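Local coordinates for regulatory protein BlaR1 (Bacillus licheniformis, PDB 1NRF) that senses beta-lactam antibiotics at the cell surface through its extracellular C-terminal penicillin-binding domain and probably relays the signal to the cytoplasm once a serine of that domain is acylated, at residues S25-F28 / D29-S32; W114-Q117 / K118-R121; L165-Y169 / D170-D174. One frame throughout, in Å; residues are numbered along the deposited sequence.

Contact 1 of 3, residues S25-F28 / D29-S32; sequences STFF and DKFS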
loop_
_atom_site.group_PDB
_atom_site.type_symbol
_atom_site.label_atom_id
_atom_site.label_comp_id
_atom_site.label_asym_id
_atom_site.label_seq_id
_atom_site.Cartn_x
_atom_site.Cartn_y
_atom_site.Cartn_z
ATOM N N SER A 25 14.686 4.228 15.213
ATOM C CA SER A 25 14.004 3.678 16.380
ATOM C C SER A 25 13.124 4.693 17.099
ATOM O O SER A 25 11.942 4.444 17.338
ATOM C CB SER A 25 15.029 3.132 17.379
ATOM O OG SER A 25 15.712 2.014 16.854
ATOM N N THR A 26 13.717 5.832 17.452
ATOM C CA THR A 26 13.015 6.894 18.171
ATOM C C THR A 26 11.708 7.332 17.505
ATOM O O THR A 26 10.755 7.722 18.185
ATOM C CB THR A 26 13.936 8.124 18.365
ATOM O OG1 THR A 26 14.539 8.479 17.112
ATOM C CG2 THR A 26 15.032 7.815 19.378
ATOM N N PHE A 27 11.665 7.274 16.177
ATOM C CA PHE A 27 10.459 7.649 15.456
ATOM C C PHE A 27 9.391 6.582 15.672
ATOM O O PHE A 27 8.200 6.883 15.716
ATOM C CB PHE A 27 10.757 7.815 13.966
ATOM C CG PHE A 27 11.589 9.021 13.653
ATOM C CD1 PHE A 27 11.041 10.297 13.735
ATOM C CD2 PHE A 27 12.928 8.888 13.314
ATOM C CE1 PHE A 27 11.819 11.423 13.484
ATOM C CE2 PHE A 27 13.713 10.004 13.063
ATOM C CZ PHE A 27 13.157 11.274 13.149
ATOM N N PHE A 28 9.826 5.335 15.811
ATOM C CA PHE A 28 8.906 4.227 16.054
ATOM C C PHE A 28 8.518 4.209 17.537
ATOM O O PHE A 28 7.381 3.895 17.891
ATOM C CB PHE A 28 9.564 2.900 15.656
ATOM C CG PHE A 28 9.665 2.692 14.166
ATOM C CD1 PHE A 28 8.844 1.765 13.521
ATOM C CD2 PHE A 28 10.564 3.434 13.400
ATOM C CE1 PHE A 28 8.915 1.580 12.148
ATOM C CE2 PHE A 28 10.640 3.256 12.017
ATOM C CZ PHE A 28 9.814 2.328 11.393
ATOM N N ASP A 29 9.471 4.567 18.396
ATOM C CA ASP A 29 9.252 4.608 19.842
ATOM C C ASP A 29 8.114 5.552 20.215
ATOM O O ASP A 29 7.366 5.286 21.154
ATOM C CB ASP A 29 10.519 5.087 20.562
ATOM C CG ASP A 29 11.704 4.166 20.355
ATOM O OD1 ASP A 29 12.840 4.607 20.632
ATOM O OD2 ASP A 29 11.506 3.009 19.926
ATOM N N LYS A 30 8.005 6.662 19.488
ATOM C CA LYS A 30 6.972 7.667 19.749
ATOM C C LYS A 30 5.558 7.105 19.723
ATOM O O LYS A 30 4.655 7.658 20.346
ATOM C CB LYS A 30 7.064 8.823 18.744
ATOM C CG LYS A 30 8.348 9.650 18.839
ATOM C CD LYS A 30 8.118 11.106 18.422
ATOM C CE LYS A 30 7.717 11.260 16.946
ATOM N NZ LYS A 30 8.847 11.048 15.985
ATOM N N PHE A 31 5.373 6.003 19.005
ATOM C CA PHE A 31 4.065 5.372 18.892
ATOM C C PHE A 31 4.033 4.003 19.551
ATOM O O PHE A 31 3.177 3.175 19.238
ATOM C CB PHE A 31 3.678 5.275 17.416
ATOM C CG PHE A 31 3.488 6.617 16.771
ATOM C CD1 PHE A 31 2.267 7.276 16.861
ATOM C CD2 PHE A 31 4.556 7.265 16.153
ATOM C CE1 PHE A 31 2.111 8.563 16.355
ATOM C CE2 PHE A 31 4.412 8.550 15.645
ATOM C CZ PHE A 31 3.186 9.203 15.746
ATOM N N SER A 32 4.965 3.782 20.475
ATOM C CA SER A 32 5.056 2.517 21.193
ATOM C C SER A 32 5.017 1.365 20.197
ATOM O O SER A 32 4.386 0.328 20.442
ATOM C CB SER A 32 3.898 2.388 22.190
ATOM O OG SER A 32 4.013 3.353 23.221
#
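Asp29 and Lys30 fold back on Ser25, Thr26 and Phe27 in a local contact at the C-terminal end of the short helix 25-29, on the protein surface just before strand 33-41. Asp29 N donates to Ser25 O at 2.7 Å, and Lys30 N to Thr26 O at 3.2 Å. The turn then tightens: Phe31 N bonds to Phe28 O at 3.1 Å. Ser32, with positive phi (49°), is the C-prime residue of a Schellman motif that ends the helix, its N held by Asp29 O while Ala33 N returns to Phe28 O; Asp29 to Ser32 make a type I turn that leads into the strand. Outside this backbone frame, Lys30 runs alongside Phe27. Bends at chi3 (-64°) and chi4 (-74°) turn its NZ toward the Phe27 ring, 3.2 Å from Phe27 CD1 and oblique to the ring. The Phe31 ring turns its edge to Phe27 O, with CD2 at 3.7 Å. Phe27 and Phe31 both rest on helix 239-253, whereas Phe28 meets the ring of Tyr50, and Ser25 OG is hydrogen-bonded to Asp23 and Tyr50.

Contact 2 of 3, residues W114-Q117 / K118-R121; sequences WYFQ and KLDR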
loop_
_atom_site.group_PDB
_atom_site.type_symbol
_atom_site.label_atom_id
_atom_site.label_comp_id
_atom_site.label_asym_id
_atom_site.label_seq_id
_atom_site.Cartn_x
_atom_site.Cartn_y
_atom_site.Cartn_z
ATOM N N TRP A 114 -15.488 -3.558 1.710
ATOM C CA TRP A 114 -16.512 -4.244 0.921
ATOM C C TRP A 114 -16.485 -3.891 -0.559
ATOM O O TRP A 114 -16.799 -4.727 -1.404
ATOM C CB TRP A 114 -17.925 -4.009 1.495
ATOM C CG TRP A 114 -18.472 -2.594 1.432
ATOM C CD1 TRP A 114 -18.574 -1.714 2.468
ATOM C CD2 TRP A 114 -19.073 -1.951 0.298
ATOM N NE1 TRP A 114 -19.213 -0.572 2.057
ATOM C CE2 TRP A 114 -19.531 -0.691 0.730
ATOM C CE3 TRP A 114 -19.275 -2.322 -1.041
ATOM C CZ2 TRP A 114 -20.184 0.208 -0.128
ATOM C CZ3 TRP A 114 -19.926 -1.426 -1.898
ATOM C CH2 TRP A 114 -20.372 -0.176 -1.433
ATOM N N TYR A 115 -16.084 -2.664 -0.874
ATOM C CA TYR A 115 -16.021 -2.209 -2.265
ATOM C C TYR A 115 -15.056 -3.036 -3.116
ATOM O O TYR A 115 -15.409 -3.498 -4.200
ATOM C CB TYR A 115 -15.608 -0.737 -2.312
ATOM C CG TYR A 115 -15.528 -0.162 -3.707
ATOM C CD1 TYR A 115 -14.452 -0.452 -4.542
ATOM C CD2 TYR A 115 -16.546 0.661 -4.199
ATOM C CE1 TYR A 115 -14.396 0.063 -5.828
ATOM C CE2 TYR A 115 -16.497 1.180 -5.478
ATOM C CZ TYR A 115 -15.425 0.880 -6.287
ATOM O OH TYR A 115 -15.374 1.403 -7.558
ATOM N N PHE A 116 -13.834 -3.207 -2.625
ATOM C CA PHE A 116 -12.831 -3.971 -3.354
ATOM C C PHE A 116 -13.114 -5.464 -3.273
ATOM O O PHE A 116 -12.808 -6.212 -4.202
ATOM C CB PHE A 116 -11.425 -3.641 -2.828
ATOM C CG PHE A 116 -11.051 -2.192 -3.003
ATOM C CD1 PHE A 116 -11.448 -1.235 -2.065
ATOM C CD2 PHE A 116 -10.395 -1.764 -4.159
ATOM C CE1 PHE A 116 -11.204 0.127 -2.284
ATOM C CE2 PHE A 116 -10.147 -0.408 -4.386
ATOM C CZ PHE A 116 -10.554 0.539 -3.447
ATOM N N GLN A 117 -13.718 -5.890 -2.168
ATOM C CA GLN A 117 -14.069 -7.294 -1.984
ATOM C C GLN A 117 -15.080 -7.727 -3.045
ATOM O O GLN A 117 -14.899 -8.745 -3.715
ATOM C CB GLN A 117 -14.663 -7.502 -0.591
ATOM C CG GLN A 117 -13.794 -8.324 0.342
ATOM C CD GLN A 117 -14.293 -8.289 1.775
ATOM O OE1 GLN A 117 -13.922 -9.130 2.594
ATOM N NE2 GLN A 117 -15.126 -7.304 2.087
ATOM N N LYS A 118 -16.147 -6.953 -3.197
ATOM C CA LYS A 118 -17.158 -7.288 -4.181
ATOM C C LYS A 118 -16.570 -7.083 -5.567
ATOM O O LYS A 118 -17.135 -7.522 -6.571
ATOM C CB LYS A 118 -18.411 -6.424 -3.977
ATOM C CG LYS A 118 -19.051 -6.594 -2.581
ATOM C CD LYS A 118 -20.572 -6.321 -2.556
ATOM C CE LYS A 118 -20.939 -4.866 -2.843
ATOM N NZ LYS A 118 -22.415 -4.607 -2.731
ATOM N N LEU A 119 -15.415 -6.426 -5.608
ATOM C CA LEU A 119 -14.712 -6.158 -6.858
ATOM C C LEU A 119 -13.866 -7.386 -7.184
ATOM O O LEU A 119 -13.765 -7.795 -8.340
ATOM C CB LEU A 119 -13.818 -4.926 -6.686
ATOM C CG LEU A 119 -13.717 -3.870 -7.792
ATOM C CD1 LEU A 119 -15.098 -3.470 -8.278
ATOM C CD2 LEU A 119 -12.970 -2.658 -7.249
ATOM N N ASP A 120 -13.273 -7.977 -6.147
ATOM C CA ASP A 120 -12.432 -9.166 -6.287
ATOM C C ASP A 120 -13.268 -10.409 -6.595
ATOM O O ASP A 120 -12.806 -11.324 -7.277
ATOM C CB ASP A 120 -11.620 -9.405 -4.999
ATOM C CG ASP A 120 -10.371 -8.519 -4.905
ATOM O OD1 ASP A 120 -10.208 -7.605 -5.743
ATOM O OD2 ASP A 120 -9.549 -8.739 -3.984
ATOM N N ARG A 121 -14.495 -10.434 -6.083
ATOM C CA ARG A 121 -15.402 -11.558 -6.301
ATOM C C ARG A 121 -15.927 -11.602 -7.732
ATOM O O ARG A 121 -16.238 -12.675 -8.253
ATOM C CB ARG A 121 -16.578 -11.483 -5.321
ATOM C CG ARG A 121 -16.197 -11.755 -3.866
ATOM C CD ARG A 121 -17.111 -11.018 -2.898
ATOM N NE ARG A 121 -16.848 -11.363 -1.500
ATOM C CZ ARG A 121 -17.339 -10.690 -0.463
ATOM N NH1 ARG A 121 -18.110 -9.629 -0.666
ATOM N NH2 ARG A 121 -17.083 -11.091 0.776
#
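Leu119 sets its CD2 methyl against two aromatic rings one helical turn back: 3.4 Å from Tyr115 CE1, where the side chains meet at a slant, and 4.1 Å from Phe116 CD2, where they run side by side. Tyr115 CD1 also lies over the centre of one face of the Phe116 ring, so the two rings and the leucine form one apolar patch. On another side of the helix Lys118 crosses Trp114 obliquely. Its chain bends at chi3 (-66°), which lays CE 3.5 Å from Trp114 CE3. Arg121, extended from CG to NE, lies alongside Gln117 and presents one guanidinium face to Gln117 CB, with NH1 at 4.1 Å from that carbon. Beneath these side chains run the i to i+4 bonds of the helix: Lys118 N to Trp114 O at 2.9 Å, Asp120 N to Phe116 O at 2.7 Å and Arg121 N to Gln117 O at 2.9 Å. A second shell fixes the groups. Trp114 stacks on Tyr93 and gives its NE1 to Trp98 O; Tyr115 OH is tied to Ser84 O. The buried carboxylate of Asp120 is gripped at both oxygens, by Ser69 OG and Tyr148 OH, and so bridges to helix 66-76. Phe116 packs on Lys66, Ser69 and Ala70 of that helix, and on Ala107 and Met108 of helix 104-110. Its side chain lies about 7 Å from that of Ser63, probably the acylated serine. Through Phe116, helix 113-123 thus packs against the helix that carries Lys66 of the probable SxxK motif, as in the penicillin-binding fold.

Contact 3 of 3, residues L165-Y169 / D170-D174; sequences LKKFY and DNEFD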
loop_
_atom_site.group_PDB
_atom_site.type_symbol
_atom_site.label_atom_id
_atom_site.label_comp_id
_atom_site.label_asym_id
_atom_site.label_seq_id
_atom_site.Cartn_x
_atom_site.Cartn_y
_atom_site.Cartn_z
ATOM N N LEU A 165 5.971 -1.228 -6.144
ATOM C CA LEU A 165 5.337 0.083 -6.265
ATOM C C LEU A 165 6.029 0.861 -7.394
ATOM O O LEU A 165 5.374 1.619 -8.108
ATOM C CB LEU A 165 5.441 0.872 -4.960
ATOM C CG LEU A 165 4.247 0.854 -3.998
ATOM C CD1 LEU A 165 4.642 1.472 -2.663
ATOM C CD2 LEU A 165 3.086 1.619 -4.606
ATOM N N LYS A 166 7.342 0.664 -7.556
ATOM C CA LYS A 166 8.104 1.339 -8.611
ATOM C C LYS A 166 7.719 0.753 -9.972
ATOM O O LYS A 166 7.577 1.487 -10.959
ATOM C CB LYS A 166 9.614 1.185 -8.399
ATOM C CG LYS A 166 10.448 1.842 -9.506
ATOM C CD LYS A 166 11.933 1.640 -9.311
ATOM C CE LYS A 166 12.742 2.117 -10.524
ATOM N NZ LYS A 166 12.746 3.592 -10.719
ATOM N N LYS A 167 7.558 -0.568 -10.020
ATOM C CA LYS A 167 7.141 -1.232 -11.256
ATOM C C LYS A 167 5.765 -0.713 -11.689
ATOM O O LYS A 167 5.464 -0.621 -12.882
ATOM C CB LYS A 167 7.072 -2.752 -11.062
ATOM C CG LYS A 167 8.419 -3.431 -11.109
ATOM C CD LYS A 167 8.261 -4.864 -11.531
ATOM C CE LYS A 167 9.606 -5.556 -11.589
ATOM N NZ LYS A 167 10.248 -5.581 -10.247
ATOM N N PHE A 168 4.930 -0.389 -10.703
ATOM C CA PHE A 168 3.598 0.137 -10.969
ATOM C C PHE A 168 3.698 1.570 -11.495
ATOM O O PHE A 168 3.103 1.920 -12.517
ATOM C CB PHE A 168 2.761 0.119 -9.688
ATOM C CG PHE A 168 1.660 1.137 -9.679
ATOM C CD1 PHE A 168 1.818 2.340 -9.003
ATOM C CD2 PHE A 168 0.481 0.910 -10.382
ATOM C CE1 PHE A 168 0.820 3.301 -9.027
ATOM C CE2 PHE A 168 -0.517 1.865 -10.411
ATOM C CZ PHE A 168 -0.348 3.065 -9.731
ATOM N N TYR A 169 4.456 2.383 -10.770
ATOM C CA TYR A 169 4.672 3.779 -11.111
ATOM C C TYR A 169 5.253 3.909 -12.513
ATOM O O TYR A 169 4.756 4.696 -13.321
ATOM C CB TYR A 169 5.633 4.401 -10.095
ATOM C CG TYR A 169 5.876 5.876 -10.294
ATOM C CD1 TYR A 169 4.972 6.822 -9.803
ATOM C CD2 TYR A 169 6.991 6.328 -11.000
ATOM C CE1 TYR A 169 5.173 8.182 -10.012
ATOM C CE2 TYR A 169 7.202 7.689 -11.218
ATOM C CZ TYR A 169 6.288 8.609 -10.720
ATOM O OH TYR A 169 6.487 9.956 -10.929
ATOM N N ASP A 170 6.311 3.144 -12.788
ATOM C CA ASP A 170 6.984 3.152 -14.094
ATOM C C ASP A 170 6.200 2.384 -15.151
ATOM O O ASP A 170 6.434 2.543 -16.349
ATOM C CB ASP A 170 8.375 2.512 -14.005
ATOM C CG ASP A 170 9.335 3.304 -13.147
ATOM O OD1 ASP A 170 9.016 4.458 -12.796
ATOM O OD2 ASP A 170 10.421 2.764 -12.839
ATOM N N ASN A 171 5.288 1.536 -14.690
ATOM C CA ASN A 171 4.466 0.720 -15.567
ATOM C C ASN A 171 5.297 -0.317 -16.331
ATOM O O ASN A 171 5.165 -0.465 -17.549
ATOM C CB ASN A 171 3.694 1.598 -16.555
ATOM C CG ASN A 171 2.575 0.843 -17.250
ATOM O OD1 ASN A 171 2.016 1.309 -18.251
ATOM N ND2 ASN A 171 2.234 -0.331 -16.716
ATOM N N GLU A 172 6.157 -1.026 -15.609
ATOM C CA GLU A 172 6.976 -2.075 -16.206
ATOM C C GLU A 172 6.085 -3.301 -16.428
ATOM O O GLU A 172 6.475 -4.255 -17.084
ATOM C CB GLU A 172 8.140 -2.430 -15.277
ATOM C CG GLU A 172 9.072 -1.252 -15.002
ATOM C CD GLU A 172 10.084 -1.530 -13.894
ATOM O OE1 GLU A 172 10.837 -2.526 -14.012
ATOM O OE2 GLU A 172 10.125 -0.751 -12.909
ATOM N N PHE A 173 4.884 -3.259 -15.863
ATOM C CA PHE A 173 3.910 -4.337 -16.007
ATOM C C PHE A 173 3.084 -4.124 -17.272
ATOM O O PHE A 173 2.213 -4.926 -17.607
ATOM C CB PHE A 173 2.997 -4.381 -14.783
ATOM C CG PHE A 173 3.669 -4.907 -13.551
ATOM C CD1 PHE A 173 3.302 -4.450 -12.291
ATOM C CD2 PHE A 173 4.654 -5.892 -13.648
ATOM C CE1 PHE A 173 3.901 -4.970 -11.144
ATOM C CE2 PHE A 173 5.258 -6.416 -12.513
ATOM C CZ PHE A 173 4.882 -5.957 -11.256
ATOM N N ASP A 174 3.362 -3.019 -17.957
ATOM C CA ASP A 174 2.695 -2.669 -19.203
ATOM C C ASP A 174 1.172 -2.810 -19.204
ATOM O O ASP A 174 0.610 -3.631 -19.934
ATOM C CB ASP A 174 3.296 -3.495 -20.340
ATOM C CG ASP A 174 2.781 -3.081 -21.694
ATOM O OD1 ASP A 174 2.593 -1.865 -21.916
ATOM O OD2 ASP A 174 2.574 -3.972 -22.542
HETATM O O HOH W 1 10.903 6.022 -11.173
#
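Lys167 and Phe173 cross at about a right angle, CB of the lysine lying over one face of the ring and the rest of its chain running out past the rim. This CB stands 4.1 Å from the ring centroid and 22° off the normal, a CH-pi contact, and CD comes within 3.5 Å of Phe173 CE2. Glu172 also crosses this lysine nearly perpendicularly, its carboxylate resting on the stem: OE2 is 3.7 Å from Lys167 CG, while Lys167 NZ remains 4.9 Å from Glu172 OE1, too far for a contact between the charges. Lys166 and Asp170 meet at an oblique angle instead. With CG opposite the backbone N, the extended lysine chain runs outward beside Asp170, and a bend at chi4 (69°) turns NZ to Asp170 OD2 at 3.3 Å, a salt bridge with a weak hydrogen bond. A water joins the same pair, donating to Asp170 OD1 and weakly accepting from NZ. That OD1 also faces the edge of the Tyr169 ring, the carboxylate and ring planes being 62° apart. Inward, Tyr169 meets Tyr218 and Phe227 edge-to-face, carries Lys184 as a cation-pi partner and sends its OH to Glu220, anchoring the helix end to the central sheet; Phe168 packs on helix 177-187. The backbone closes with Glu172 N to Lys167 O at 2.8 Å and a weak bond from Asn171 N to Phe168 O. Asn171, at positive phi, is the C-prime residue: a Schellman motif ends helix 158-170 and leads into the type I turn 171-174.

From the N terminus the three contacts follow in series, without nesting or crossing, and each joins neighbouring residues of one continuous stretch. Contact 1 closes the end of helix 25-29 before strand 33-41, at the surface, against helix 239-253. Contact 2, about 35 Å away between centres and across the middle of the chain, joins successive turns of helix 113-123 among the helices next to the putative active site. Contact 3 ends helix 158-170 before helix 177-187, where helices meet strands 211-220 and 225-234; its centre is about 23 Å from that of contact 2. None touches another.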